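Local coordinates for amino acid ABC superfamily ATP binding cassette transporter, binding protein (Streptococcus pneumoniae, PDB 4H5G), which binds L-arginine between two lobes of a type II periplasmic binding protein fold and probably delivers it to an amino acid ABC transporter, at residues Lys11-Val16 and Lys55-Ser60; Ala23-Gln28 and Asp171-Leu176; Ser62-Leu67 and Ala128-Val133; Asp76-Gly81 and Ala201-Lys206. All coordinates share one frame; numbering follows the deposited sequence.

Interaction 1 of 4, residues Lys11-Val16 and Lys55-Ser60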
loop_
_atom_site.group_PDB
_atom_site.type_symbol
_atom_site.label_atom_id
_atom_site.label_comp_id
_atom_site.label_asym_id
_atom_site.label_seq_id
_atom_site.Cartn_x
_atom_site.Cartn_y
_atom_site.Cartn_z
ATOM N N LYS A 11 20.684 14.989 -10.112
ATOM C CA LYS A 11 19.758 15.866 -9.396
ATOM C C LYS A 11 19.925 15.707 -7.884
ATOM O O LYS A 11 19.451 16.535 -7.100
ATOM C CB LYS A 11 18.306 15.678 -9.863
ATOM C CG LYS A 11 17.676 14.401 -9.439
ATOM C CD LYS A 11 16.347 14.193 -10.156
ATOM C CE LYS A 11 15.529 13.121 -9.427
ATOM N NZ LYS A 11 14.441 12.566 -10.262
ATOM N N GLY A 12 20.627 14.656 -7.481
ATOM C CA GLY A 12 21.011 14.478 -6.088
ATOM C C GLY A 12 19.892 13.947 -5.205
ATOM O O GLY A 12 20.011 13.925 -3.982
ATOM N N LYS A 13 18.803 13.501 -5.818
ATOM C CA LYS A 13 17.678 12.995 -5.031
ATOM C C LYS A 13 16.886 11.918 -5.752
ATOM O O LYS A 13 16.812 11.906 -6.977
ATOM C CB LYS A 13 16.749 14.140 -4.651
ATOM C CG LYS A 13 16.089 14.815 -5.834
ATOM C CD LYS A 13 15.092 15.890 -5.384
ATOM C CE LYS A 13 14.670 16.762 -6.561
ATOM N NZ LYS A 13 14.210 15.950 -7.734
ATOM N N LEU A 14 16.281 11.027 -4.974
ATOM C CA LEU A 14 15.387 10.001 -5.510
ATOM C C LEU A 14 13.969 10.374 -5.098
ATOM O O LEU A 14 13.666 10.423 -3.909
ATOM C CB LEU A 14 15.752 8.647 -4.906
ATOM C CG LEU A 14 14.845 7.476 -5.285
ATOM C CD1 LEU A 14 15.079 7.038 -6.745
ATOM C CD2 LEU A 14 15.079 6.297 -4.321
ATOM N N VAL A 15 13.098 10.664 -6.060
ATOM C CA VAL A 15 11.753 11.134 -5.716
ATOM C C VAL A 15 10.808 9.944 -5.769
ATOM O O VAL A 15 10.728 9.266 -6.779
ATOM C CB VAL A 15 11.282 12.236 -6.685
ATOM C CG1 VAL A 15 9.871 12.696 -6.326
ATOM C CG2 VAL A 15 12.266 13.412 -6.667
ATOM N N VAL A 16 10.107 9.686 -4.671
ATOM C CA VAL A 16 9.251 8.508 -4.576
ATOM C C VAL A 16 7.824 8.948 -4.285
ATOM O O VAL A 16 7.574 9.596 -3.272
ATOM C CB VAL A 16 9.740 7.581 -3.433
ATOM C CG1 VAL A 16 8.770 6.415 -3.224
ATOM C CG2 VAL A 16 11.159 7.071 -3.695
ATOM N N LYS A 55 19.711 11.768 -1.773
ATOM C CA LYS A 55 18.681 12.035 -0.770
ATOM C C LYS A 55 17.356 11.411 -1.185
ATOM O O LYS A 55 17.051 11.299 -2.375
ATOM C CB LYS A 55 18.492 13.544 -0.583
ATOM C CG LYS A 55 19.717 14.284 -0.069
ATOM C CD LYS A 55 19.337 15.652 0.491
ATOM C CE LYS A 55 19.082 16.661 -0.617
ATOM N NZ LYS A 55 18.603 17.963 -0.070
ATOM N N LEU A 56 16.558 11.000 -0.209
ATOM C CA LEU A 56 15.207 10.507 -0.500
ATOM C C LEU A 56 14.233 11.676 -0.401
ATOM O O LEU A 56 14.249 12.417 0.580
ATOM C CB LEU A 56 14.806 9.455 0.534
ATOM C CG LEU A 56 13.368 8.951 0.426
ATOM C CD1 LEU A 56 13.120 8.231 -0.904
ATOM C CD2 LEU A 56 13.038 8.033 1.606
ATOM N N GLU A 57 13.380 11.842 -1.411
ATOM C CA GLU A 57 12.324 12.853 -1.342
ATOM C C GLU A 57 10.993 12.138 -1.497
ATOM O O GLU A 57 10.734 11.507 -2.519
ATOM C CB GLU A 57 12.517 13.893 -2.449
ATOM C CG GLU A 57 11.420 14.935 -2.508
ATOM C CD GLU A 57 11.774 16.069 -3.462
ATOM O OE1 GLU A 57 12.591 16.931 -3.090
ATOM O OE2 GLU A 57 11.246 16.086 -4.589
ATOM N N ILE A 58 10.154 12.210 -0.473
ATOM C CA ILE A 58 8.852 11.544 -0.515
ATOM C C ILE A 58 7.801 12.527 -1.014
ATOM O O ILE A 58 7.679 13.635 -0.498
ATOM C CB ILE A 58 8.438 11.035 0.877
ATOM C CG1 ILE A 58 9.391 9.943 1.360
ATOM C CG2 ILE A 58 7.011 10.485 0.849
ATOM C CD1 ILE A 58 9.353 8.679 0.544
ATOM N N LEU A 59 7.063 12.123 -2.041
ATOM C CA LEU A 59 6.013 12.965 -2.610
ATOM C C LEU A 59 4.683 12.328 -2.246
ATOM O O LEU A 59 4.347 11.270 -2.765
ATOM C CB LEU A 59 6.183 13.025 -4.133
ATOM C CG LEU A 59 5.187 13.863 -4.931
ATOM C CD1 LEU A 59 5.229 15.338 -4.519
ATOM C CD2 LEU A 59 5.482 13.701 -6.428
ATOM N N SER A 60 3.936 12.955 -1.336
ATOM C CA SER A 60 2.682 12.381 -0.839
ATOM C C SER A 60 1.463 12.846 -1.639
ATOM O O SER A 60 1.332 14.027 -1.968
ATOM C CB SER A 60 2.481 12.747 0.638
ATOM O OG SER A 60 3.438 12.107 1.453
#
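Strands 13-16 and 55-60 pair in parallel in a sheet of one lobe of the binding protein, and K13 to V16 lie beside K55 to I58. The connection runs through hairpin 27-31/34-38 and helix 40-52, a beta-alpha-beta crossover with a hairpin inserted. Five backbone hydrogen bonds join the strands. K55 N reaches G12 O at 3.1 Å, where G12, with positive phi, turns the chain out of helix 4-11. L14 N binds K55 O at 2.7 Å, with the donor nearly in line with the C=O bond. E57 N to L14 O, V16 N to E57 O and L59 N to V16 O carry the pairing on.

One face holds L14, V16, L56 and I58. V16 CG2 meets L56 CD1 at 3.6 Å, and I58 CD1 lies 4.1 Å from V16 CB. I48, A45 and I42 of helix 40-52 pack on this face. K13, V15, E57 and K55 start on the other face; K55 then leads away. E57 has CG anti to its backbone N (chi1 176°), which lays its chain alongside V15; OE2 comes to 3.5 Å from V15 CG2. The K13 chain passes the same carboxylate obliquely, with CD 3.5 Å from E57 OE1. K13 NZ stays 4.3 Å from E57 OE2, too far for a salt bridge. A helix packed over two parallel strands is typical of the alpha/beta lobes of type II periplasmic binding proteins.

Interaction 2 of 4, residues Ala23-Gln28 and Asp171-Leu176. With ARG (arginine), chain L.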
loop_
_atom_site.group_PDB
_atom_site.type_symbol
_atom_site.label_atom_id
_atom_site.label_comp_id
_atom_site.label_asym_id
_atom_site.label_seq_id
_atom_site.Cartn_x
_atom_site.Cartn_y
_atom_site.Cartn_z
ATOM N N ALA A 23 -0.806 2.463 7.081
ATOM C CA ALA A 23 0.071 1.806 8.056
ATOM C C ALA A 23 -0.147 0.294 8.000
ATOM O O ALA A 23 -1.288 -0.166 8.023
ATOM C CB ALA A 23 -0.231 2.318 9.450
ATOM N N PRO A 24 0.932 -0.504 8.014
ATOM C CA PRO A 24 2.335 -0.170 8.297
ATOM C C PRO A 24 3.211 0.135 7.084
ATOM O O PRO A 24 4.418 0.307 7.261
ATOM C CB PRO A 24 2.845 -1.453 8.968
ATOM C CG PRO A 24 2.110 -2.515 8.215
ATOM C CD PRO A 24 0.724 -1.964 7.985
ATOM N N PHE A 25 2.634 0.202 5.888
ATOM C CA PHE A 25 3.426 0.447 4.678
ATOM C C PHE A 25 3.918 1.892 4.604
ATOM O O PHE A 25 5.105 2.152 4.436
ATOM C CB PHE A 25 2.605 0.122 3.424
ATOM C CG PHE A 25 2.318 -1.345 3.246
ATOM C CD1 PHE A 25 3.290 -2.195 2.741
ATOM C CD2 PHE A 25 1.081 -1.870 3.567
ATOM C CE1 PHE A 25 3.031 -3.542 2.576
ATOM C CE2 PHE A 25 0.819 -3.211 3.397
ATOM C CZ PHE A 25 1.794 -4.047 2.897
ATOM N N GLU A 26 2.982 2.826 4.703
ATOM C CA GLU A 26 3.319 4.254 4.802
ATOM C C GLU A 26 2.201 4.998 5.519
ATOM O O GLU A 26 1.013 4.743 5.287
ATOM C CB GLU A 26 3.557 4.882 3.424
ATOM C CG GLU A 26 2.468 4.609 2.399
ATOM C CD GLU A 26 2.753 3.357 1.596
ATOM O OE1 GLU A 26 3.952 3.064 1.379
ATOM O OE2 GLU A 26 1.797 2.664 1.184
ATOM N N PHE A 27 2.590 5.934 6.383
ATOM C CA PHE A 27 1.634 6.690 7.173
ATOM C C PHE A 27 2.311 7.880 7.820
ATOM O O PHE A 27 3.521 8.048 7.696
ATOM C CB PHE A 27 0.949 5.809 8.240
ATOM C CG PHE A 27 1.895 5.140 9.218
ATOM C CD1 PHE A 27 2.663 4.062 8.832
ATOM C CD2 PHE A 27 1.972 5.563 10.539
ATOM C CE1 PHE A 27 3.507 3.419 9.734
ATOM C CE2 PHE A 27 2.818 4.928 11.451
ATOM C CZ PHE A 27 3.583 3.856 11.049
ATOM N N GLN A 28 1.527 8.700 8.505
ATOM C CA GLN A 28 2.065 9.883 9.164
ATOM C C GLN A 28 2.263 9.615 10.633
ATOM O O GLN A 28 1.379 9.069 11.291
ATOM C CB GLN A 28 1.103 11.058 9.002
ATOM C CG GLN A 28 0.696 11.287 7.571
ATOM C CD GLN A 28 1.289 12.543 6.998
ATOM O OE1 GLN A 28 2.500 12.757 7.061
ATOM N NE2 GLN A 28 0.435 13.398 6.449
ATOM N N ASP A 171 -5.508 -4.274 2.155
ATOM C CA ASP A 171 -4.424 -5.238 2.356
ATOM C C ASP A 171 -4.397 -5.706 3.807
ATOM O O ASP A 171 -4.571 -4.908 4.716
ATOM C CB ASP A 171 -3.076 -4.629 1.950
ATOM C CG ASP A 171 -2.923 -4.546 0.443
ATOM O OD1 ASP A 171 -2.564 -5.576 -0.160
ATOM O OD2 ASP A 171 -3.202 -3.474 -0.140
ATOM N N GLU A 172 -4.202 -7.005 4.020
ATOM C CA GLU A 172 -4.264 -7.566 5.383
ATOM C C GLU A 172 -3.397 -6.869 6.466
ATOM O O GLU A 172 -3.883 -6.633 7.579
ATOM C CB GLU A 172 -4.011 -9.088 5.380
ATOM C CG GLU A 172 -3.888 -9.663 6.790
ATOM C CD GLU A 172 -4.040 -11.167 6.837
ATOM O OE1 GLU A 172 -3.028 -11.875 6.660
ATOM O OE2 GLU A 172 -5.172 -11.645 7.061
ATOM N N PRO A 173 -2.124 -6.534 6.154
ATOM C CA PRO A 173 -1.316 -5.884 7.199
ATOM C C PRO A 173 -1.916 -4.568 7.696
ATOM O O PRO A 173 -1.759 -4.195 8.868
ATOM C CB PRO A 173 0.022 -5.636 6.497
ATOM C CG PRO A 173 0.097 -6.713 5.457
ATOM C CD PRO A 173 -1.318 -6.852 4.956
ATOM N N VAL A 174 -2.620 -3.879 6.804
ATOM C CA VAL A 174 -3.269 -2.615 7.152
ATOM C C VAL A 174 -4.481 -2.860 8.051
ATOM O O VAL A 174 -4.706 -2.128 9.014
ATOM C CB VAL A 174 -3.676 -1.831 5.871
ATOM C CG1 VAL A 174 -4.351 -0.515 6.243
ATOM C CG2 VAL A 174 -2.444 -1.549 5.009
ATOM N N ALA A 175 -5.257 -3.895 7.734
ATOM C CA ALA A 175 -6.403 -4.257 8.587
ATOM C C ALA A 175 -5.924 -4.695 9.958
ATOM O O ALA A 175 -6.486 -4.299 10.972
ATOM C CB ALA A 175 -7.240 -5.339 7.941
ATOM N N LEU A 176 -4.871 -5.505 9.986
ATOM C CA LEU A 176 -4.320 -5.977 11.262
ATOM C C LEU A 176 -3.872 -4.807 12.124
ATOM O O LEU A 176 -4.069 -4.802 13.343
ATOM C CB LEU A 176 -3.137 -6.913 11.015
ATOM C CG LEU A 176 -3.473 -8.312 10.513
ATOM C CD1 LEU A 176 -2.198 -9.049 10.108
ATOM C CD2 LEU A 176 -4.240 -9.096 11.577
HETATM N N ARG L . -2.360 -3.102 -2.842
HETATM C CA ARG L . -3.493 -2.330 -3.373
HETATM C C ARG L . -3.223 -1.864 -4.787
HETATM O O ARG L . -2.074 -1.829 -5.258
HETATM C CB ARG L . -3.809 -1.124 -2.478
HETATM C CG ARG L . -2.608 -0.239 -2.149
HETATM C CD ARG L . -3.042 1.054 -1.443
HETATM N NE ARG L . -1.885 1.827 -0.968
HETATM C CZ ARG L . -1.956 2.963 -0.282
HETATM N NH1 ARG L . -0.843 3.580 0.111
HETATM N NH2 ARG L . -3.144 3.479 0.013
HETATM O OXT ARG L . -4.164 -1.514 -5.503
HETATM O O HOH W 1 -3.468 0.870 9.405
#
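A23, P24 and F25 pack on P173 and V174 at the start of helix 172-181, beside the arginine site of this type II periplasmic binding protein. The peptide bond before P24 is cis. F25 and E26 both face Y22, which fits a classic beta bulge.

Two prolines, a valine and a ring make the apolar contacts. The P24 and P173 rings cross at about a right angle, with P24 CD 4.0 Å from P173 CB. F25 CG is anti to its carbonyl carbon (chi1 -69°), which brings F25 CE2 to 4.0 Å from P173 CB. V174 CG2 meets the edge of that ring, 3.8 Å from F25 CD2.

Backbone polar contacts are few. V174 CA makes a CA-H...O contact of 3.3 Å to A23 O. Water 1 gives hydrogen bonds to A23 O and, more distantly, to V174 O.

The bound arginine is held from both segments, one at each end of the ligand. D171 OD2 accepts from the ligand amino N at 2.9 Å and also pairs with Y22 OH; D171 OD1 takes a bond from N101 ND2. The E26 chain bends at chi2 (-91°), and its OE2 accepts from the guanidinium NH1 at 3.0 Å.

Interaction 3 of 4, residues Ser62-Leu67 and Ala128-Val133. With ARG (arginine), chain L; SO4 (sulfate ion), chain C.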
loop_
_atom_site.group_PDB
_atom_site.type_symbol
_atom_site.label_atom_id
_atom_site.label_comp_id
_atom_site.label_asym_id
_atom_site.label_seq_id
_atom_site.Cartn_x
_atom_site.Cartn_y
_atom_site.Cartn_z
ATOM N N SER A 62 -2.865 11.213 -2.953
ATOM C CA SER A 62 -3.817 10.122 -2.762
ATOM C C SER A 62 -3.416 8.954 -3.640
ATOM O O SER A 62 -2.776 9.135 -4.680
ATOM C CB SER A 62 -5.237 10.573 -3.089
ATOM O OG SER A 62 -5.658 11.592 -2.205
ATOM N N PHE A 63 -3.809 7.751 -3.241
ATOM C CA PHE A 63 -3.344 6.570 -3.953
ATOM C C PHE A 63 -3.678 6.596 -5.434
ATOM O O PHE A 63 -2.836 6.234 -6.261
ATOM C CB PHE A 63 -3.847 5.263 -3.341
ATOM C CG PHE A 63 -3.281 4.049 -4.035
ATOM C CD1 PHE A 63 -2.017 3.587 -3.720
ATOM C CD2 PHE A 63 -3.985 3.422 -5.054
ATOM C CE1 PHE A 63 -1.482 2.486 -4.376
ATOM C CE2 PHE A 63 -3.448 2.335 -5.732
ATOM C CZ PHE A 63 -2.202 1.865 -5.391
ATOM N N ASP A 64 -4.895 7.020 -5.769
ATOM C CA ASP A 64 -5.359 6.956 -7.157
ATOM C C ASP A 64 -4.606 7.872 -8.124
ATOM O O ASP A 64 -4.831 7.813 -9.339
ATOM C CB ASP A 64 -6.885 7.157 -7.285
ATOM C CG ASP A 64 -7.365 8.492 -6.758
ATOM O OD1 ASP A 64 -6.539 9.324 -6.340
ATOM O OD2 ASP A 64 -8.594 8.711 -6.776
ATOM N N ASN A 65 -3.688 8.682 -7.597
ATOM C CA ASN A 65 -2.826 9.496 -8.467
ATOM C C ASN A 65 -1.350 9.114 -8.408
ATOM O O ASN A 65 -0.527 9.733 -9.084
ATOM C CB ASN A 65 -3.004 10.995 -8.172
ATOM C CG ASN A 65 -3.195 11.815 -9.438
ATOM O OD1 ASN A 65 -3.235 11.266 -10.546
ATOM N ND2 ASN A 65 -3.340 13.122 -9.283
ATOM N N VAL A 66 -1.017 8.097 -7.615
ATOM C CA VAL A 66 0.379 7.699 -7.443
ATOM C C VAL A 66 0.991 7.194 -8.755
ATOM O O VAL A 66 2.050 7.671 -9.188
ATOM C CB VAL A 66 0.524 6.654 -6.309
ATOM C CG1 VAL A 66 1.872 5.945 -6.390
ATOM C CG2 VAL A 66 0.352 7.302 -4.926
ATOM N N LEU A 67 0.327 6.244 -9.407
ATOM C CA LEU A 67 0.867 5.732 -10.673
ATOM C C LEU A 67 0.878 6.788 -11.783
ATOM O O LEU A 67 1.814 6.865 -12.588
ATOM C CB LEU A 67 0.120 4.462 -11.098
ATOM C CG LEU A 67 0.434 3.277 -10.181
ATOM C CD1 LEU A 67 -0.479 2.099 -10.542
ATOM C CD2 LEU A 67 1.898 2.862 -10.303
ATOM N N ALA A 128 -14.116 0.555 -0.261
ATOM C CA ALA A 128 -12.767 0.219 -0.721
ATOM C C ALA A 128 -12.139 1.474 -1.300
ATOM O O ALA A 128 -12.833 2.459 -1.540
ATOM C CB ALA A 128 -12.806 -0.884 -1.752
ATOM N N GLN A 129 -10.835 1.430 -1.538
ATOM C CA GLN A 129 -10.108 2.627 -1.971
ATOM C C GLN A 129 -10.127 2.760 -3.490
ATOM O O GLN A 129 -9.893 1.790 -4.208
ATOM C CB GLN A 129 -8.667 2.566 -1.463
ATOM C CG GLN A 129 -7.829 3.791 -1.778
ATOM C CD GLN A 129 -6.589 3.861 -0.911
ATOM O OE1 GLN A 129 -5.962 2.837 -0.608
ATOM N NE2 GLN A 129 -6.226 5.077 -0.497
ATOM N N LYS A 130 -10.406 3.968 -3.980
ATOM C CA LYS A 130 -10.438 4.228 -5.424
ATOM C C LYS A 130 -9.124 3.870 -6.069
ATOM O O LYS A 130 -8.067 4.234 -5.559
ATOM C CB LYS A 130 -10.683 5.722 -5.695
ATOM C CG LYS A 130 -12.097 6.184 -5.390
ATOM C CD LYS A 130 -12.308 7.661 -5.744
ATOM C CE LYS A 130 -13.763 8.060 -5.499
ATOM N NZ LYS A 130 -14.053 9.485 -5.823
ATOM N N GLY A 131 -9.211 3.182 -7.208
ATOM C CA GLY A 131 -8.051 2.862 -8.018
ATOM C C GLY A 131 -7.247 1.675 -7.517
ATOM O O GLY A 131 -6.091 1.536 -7.898
ATOM N N THR A 132 -7.850 0.813 -6.687
ATOM C CA THR A 132 -7.088 -0.278 -6.061
ATOM C C THR A 132 -7.570 -1.683 -6.403
ATOM O O THR A 132 -8.701 -1.884 -6.855
ATOM C CB THR A 132 -7.043 -0.172 -4.509
ATOM O OG1 THR A 132 -8.339 -0.459 -3.968
ATOM C CG2 THR A 132 -6.559 1.214 -4.041
ATOM N N VAL A 133 -6.697 -2.653 -6.141
ATOM C CA VAL A 133 -7.041 -4.070 -6.258
ATOM C C VAL A 133 -8.189 -4.492 -5.324
ATOM O O VAL A 133 -9.132 -5.132 -5.784
ATOM C CB VAL A 133 -5.784 -4.986 -6.133
ATOM C CG1 VAL A 133 -6.175 -6.471 -6.078
ATOM C CG2 VAL A 133 -4.834 -4.719 -7.304
HETATM N N ARG L . -2.360 -3.102 -2.842
HETATM C CA ARG L . -3.493 -2.330 -3.373
HETATM C C ARG L . -3.223 -1.864 -4.787
HETATM O O ARG L . -2.074 -1.829 -5.258
HETATM C CB ARG L . -3.809 -1.124 -2.478
HETATM C CG ARG L . -2.608 -0.239 -2.149
HETATM C CD ARG L . -3.042 1.054 -1.443
HETATM N NE ARG L . -1.885 1.827 -0.968
HETATM C CZ ARG L . -1.956 2.963 -0.282
HETATM N NH1 ARG L . -0.843 3.580 0.111
HETATM N NH2 ARG L . -3.144 3.479 0.013
HETATM O OXT ARG L . -4.164 -1.514 -5.503
HETATM S S SO4 C . -13.982 11.074 -2.087
HETATM O O1 SO4 C . -13.464 9.870 -1.451
HETATM O O2 SO4 C . -15.173 10.739 -2.870
HETATM O O3 SO4 C . -14.326 12.039 -1.044
HETATM O O4 SO4 C . -12.968 11.643 -2.980
HETATM O O HOH W 2 -7.222 6.564 -4.017
#
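F63 fills the tight part, in the arginine pocket, against type II turn Q129-T132. F63 CB points toward the turn, and F63 CG, anti to the backbone N (chi1 -176°), carries the ring on. G131 O lies at the ring edge, 3.5 Å from F63 CE2. T132 CG2 comes obliquely to 3.5 Å from F63 CD2. Ligand CD covers one ring face, 3.5 Å above the plane, offset toward the rim. Q129 OE1 accepts from ligand NH2 at 3.0 Å; Q129 NE2 bonds T151 O. V133 N donates to ligand OXT at 2.8 Å. T132, the N-cap, donates from OG1 to Q129 O, and OG1 accepts from E135 N.

The outer side is looser. D64 and K130 run side by side, but D64 OD2 is 5.6 Å from K130 NZ. Water 2 bridges D64 N and K130 O. K130 ends weakly bonded to a sulfate, probably from the crystallisation liquor. An aromatic ring over the ligand and a helix-start N-H on its carboxylate typify this family's amino acid sites.

Interaction 4 of 4, residues Asp76-Gly81 and Ala201-Lys206. With ARG (arginine), chain L; ACT (acetate ion), chain G; EDO (1,2-ethanediol), chain J.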
loop_
_atom_site.group_PDB
_atom_site.type_symbol
_atom_site.label_atom_id
_atom_site.label_comp_id
_atom_site.label_asym_id
_atom_site.label_seq_id
_atom_site.Cartn_x
_atom_site.Cartn_y
_atom_site.Cartn_z
ATOM N N ASP A 76 10.401 9.445 -9.625
ATOM C CA ASP A 76 11.264 8.430 -10.236
ATOM C C ASP A 76 10.737 7.021 -10.011
ATOM O O ASP A 76 10.933 6.127 -10.835
ATOM C CB ASP A 76 12.664 8.505 -9.614
ATOM C CG ASP A 76 13.345 9.827 -9.850
ATOM O OD1 ASP A 76 13.524 10.212 -11.028
ATOM O OD2 ASP A 76 13.704 10.491 -8.852
ATOM N N LEU A 77 10.100 6.833 -8.861
ATOM C CA LEU A 77 9.565 5.538 -8.465
ATOM C C LEU A 77 8.215 5.771 -7.804
ATOM O O LEU A 77 7.958 6.845 -7.280
ATOM C CB LEU A 77 10.479 4.880 -7.427
ATOM C CG LEU A 77 11.917 4.515 -7.805
ATOM C CD1 LEU A 77 12.625 3.964 -6.555
ATOM C CD2 LEU A 77 11.932 3.486 -8.932
ATOM N N ALA A 78 7.367 4.751 -7.793
ATOM C CA ALA A 78 6.175 4.784 -6.940
ATOM C C ALA A 78 6.269 3.603 -5.985
ATOM O O ALA A 78 6.503 2.470 -6.407
ATOM C CB ALA A 78 4.914 4.715 -7.776
ATOM N N VAL A 79 6.109 3.875 -4.693
ATOM C CA VAL A 79 6.177 2.826 -3.665
ATOM C C VAL A 79 5.027 3.107 -2.717
ATOM O O VAL A 79 5.051 4.086 -1.974
ATOM C CB VAL A 79 7.504 2.859 -2.898
ATOM C CG1 VAL A 79 7.582 1.675 -1.926
ATOM C CG2 VAL A 79 8.712 2.807 -3.859
ATOM N N ALA A 80 4.004 2.258 -2.761
ATOM C CA ALA A 80 2.790 2.533 -1.986
ATOM C C ALA A 80 1.978 1.270 -1.779
ATOM O O ALA A 80 0.760 1.273 -1.977
ATOM C CB ALA A 80 1.945 3.595 -2.695
ATOM N N GLY A 81 2.659 0.188 -1.397
ATOM C CA GLY A 81 1.978 -1.097 -1.234
ATOM C C GLY A 81 1.281 -1.482 -2.528
ATOM O O GLY A 81 0.136 -1.955 -2.540
ATOM N N ALA A 201 5.188 -4.476 -5.215
ATOM C CA ALA A 201 6.468 -4.193 -5.863
ATOM C C ALA A 201 6.623 -2.696 -6.083
ATOM O O ALA A 201 5.666 -1.945 -5.968
ATOM C CB ALA A 201 6.573 -4.954 -7.177
ATOM N N VAL A 202 7.837 -2.271 -6.393
ATOM C CA VAL A 202 8.117 -0.862 -6.678
ATOM C C VAL A 202 7.816 -0.653 -8.150
ATOM O O VAL A 202 8.279 -1.433 -8.980
ATOM C CB VAL A 202 9.607 -0.568 -6.422
ATOM C CG1 VAL A 202 9.967 0.849 -6.893
ATOM C CG2 VAL A 202 9.963 -0.771 -4.926
ATOM N N ALA A 203 7.049 0.388 -8.483
ATOM C CA ALA A 203 6.742 0.694 -9.888
ATOM C C ALA A 203 7.759 1.681 -10.474
ATOM O O ALA A 203 8.201 2.611 -9.791
ATOM C CB ALA A 203 5.318 1.261 -10.012
ATOM N N LEU A 204 8.122 1.458 -11.737
ATOM C CA LEU A 204 8.997 2.367 -12.501
ATOM C C LEU A 204 8.383 2.625 -13.860
ATOM O O LEU A 204 7.588 1.829 -14.341
ATOM C CB LEU A 204 10.369 1.725 -12.742
ATOM C CG LEU A 204 11.110 1.107 -11.564
ATOM C CD1 LEU A 204 10.752 -0.392 -11.404
ATOM C CD2 LEU A 204 12.629 1.302 -11.724
ATOM N N ARG A 205 8.780 3.712 -14.514
ATOM C CA ARG A 205 8.382 3.879 -15.912
ATOM C C ARG A 205 9.070 2.806 -16.757
ATOM O O ARG A 205 10.130 2.297 -16.385
ATOM C CB ARG A 205 8.710 5.290 -16.430
ATOM C CG ARG A 205 7.810 6.390 -15.834
ATOM C CD ARG A 205 8.099 7.758 -16.459
ATOM N NE ARG A 205 9.481 8.175 -16.204
ATOM C CZ ARG A 205 9.898 8.756 -15.084
ATOM N NH1 ARG A 205 9.034 9.011 -14.107
ATOM N NH2 ARG A 205 11.179 9.094 -14.948
ATOM N N LYS A 206 8.470 2.453 -17.886
ATOM C CA LYS A 206 9.072 1.429 -18.750
ATOM C C LYS A 206 10.439 1.861 -19.267
ATOM O O LYS A 206 10.744 3.046 -19.285
ATOM C CB LYS A 206 8.126 1.061 -19.897
ATOM C CG LYS A 206 6.904 0.307 -19.403
ATOM C CD LYS A 206 6.373 -0.654 -20.445
ATOM C CE LYS A 206 5.308 -1.561 -19.864
ATOM N NZ LYS A 206 5.883 -2.757 -19.202
HETATM N N ARG L . -2.360 -3.102 -2.842
HETATM C CA ARG L . -3.493 -2.330 -3.373
HETATM C C ARG L . -3.223 -1.864 -4.787
HETATM O O ARG L . -2.074 -1.829 -5.258
HETATM C CB ARG L . -3.809 -1.124 -2.478
HETATM C CG ARG L . -2.608 -0.239 -2.149
HETATM C CD ARG L . -3.042 1.054 -1.443
HETATM N NE ARG L . -1.885 1.827 -0.968
HETATM C CZ ARG L . -1.956 2.963 -0.282
HETATM N NH1 ARG L . -0.843 3.580 0.111
HETATM N NH2 ARG L . -3.144 3.479 0.013
HETATM O OXT ARG L . -4.164 -1.514 -5.503
HETATM C C ACT G . 12.024 8.398 -18.223
HETATM O O ACT G . 11.153 7.547 -18.526
HETATM O OXT ACT G . 13.006 7.978 -17.570
HETATM C CH3 ACT G . 11.897 9.840 -18.620
HETATM C C1 EDO J . 14.672 9.194 -15.170
HETATM O O1 EDO J . 15.291 10.451 -15.463
HETATM C C2 EDO J . 14.919 8.842 -13.710
HETATM O O2 EDO J . 13.900 7.951 -13.241
HETATM O O HOH W 3 10.724 5.512 -13.445
HETATM O O HOH W 4 11.829 10.936 -12.892
HETATM O O HOH W 5 4.816 -0.382 -3.813
#
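A78 and A203 form a single antiparallel hydrogen-bonded bridge, with A78 N to A203 O and A203 N to A78 O both at 3.0 Å. This places 201-206 beside strand 77-78, which edges the parallel sheet of one lobe of the type II binding protein fold.

L77, V79, V202 and L204 make one apolar cluster. L77 and L204 lie side by side, with CD2 to CD2 at 3.6 Å. The L77 chain has CG anti to its carbonyl carbon (chi1 -63°), and its end swings nearer to 201-206. V202 CG1 touches both L77 CD2 and V79 CG2, the latter at 3.8 Å. L211, V215 and I219 of helix 209-225 cover this cluster. The methyls of A78 and A203 touch more distantly and meet L70 of helix 66-71.

Waters extend the pairing at both ends. Water 3 bridges D76 O and R205 N, and water 5 bridges A201 O and A80 N. Water 4 joins D76 OD1 to R205 NH2. R205 NH1 bonds A75 O and L70 O; R205 NE bonds an acetate ion probably from the crystallisation liquor.

Past the bridge, the chain reaches the bound arginine with two carbonyls. A80 O accepts from ligand NE at 2.9 Å, and G81 O accepts from the ligand amino N at 2.8 Å.

From the N terminus, strand 13-18 opens interaction 1, which closes at 55-60 after helix 40-52. Segment 23-28 lies inside that loop but packs against 171-176, so interaction 2 crosses interaction 1. Interaction 3 follows interaction 1 in series, joins 62-67 to 128-133, and nests within the loop of interaction 2. Interaction 4 runs from 76-81 to 201-206 and crosses both 2 and 3. Interactions 1 and 4 share a sheet, where strand 13-18 neighbours 77-78; K11 and D76 also form a salt bridge between them. Interactions 2 and 3 connect that lobe to the second lobe. Interactions 2, 3 and 4 meet at the bound arginine.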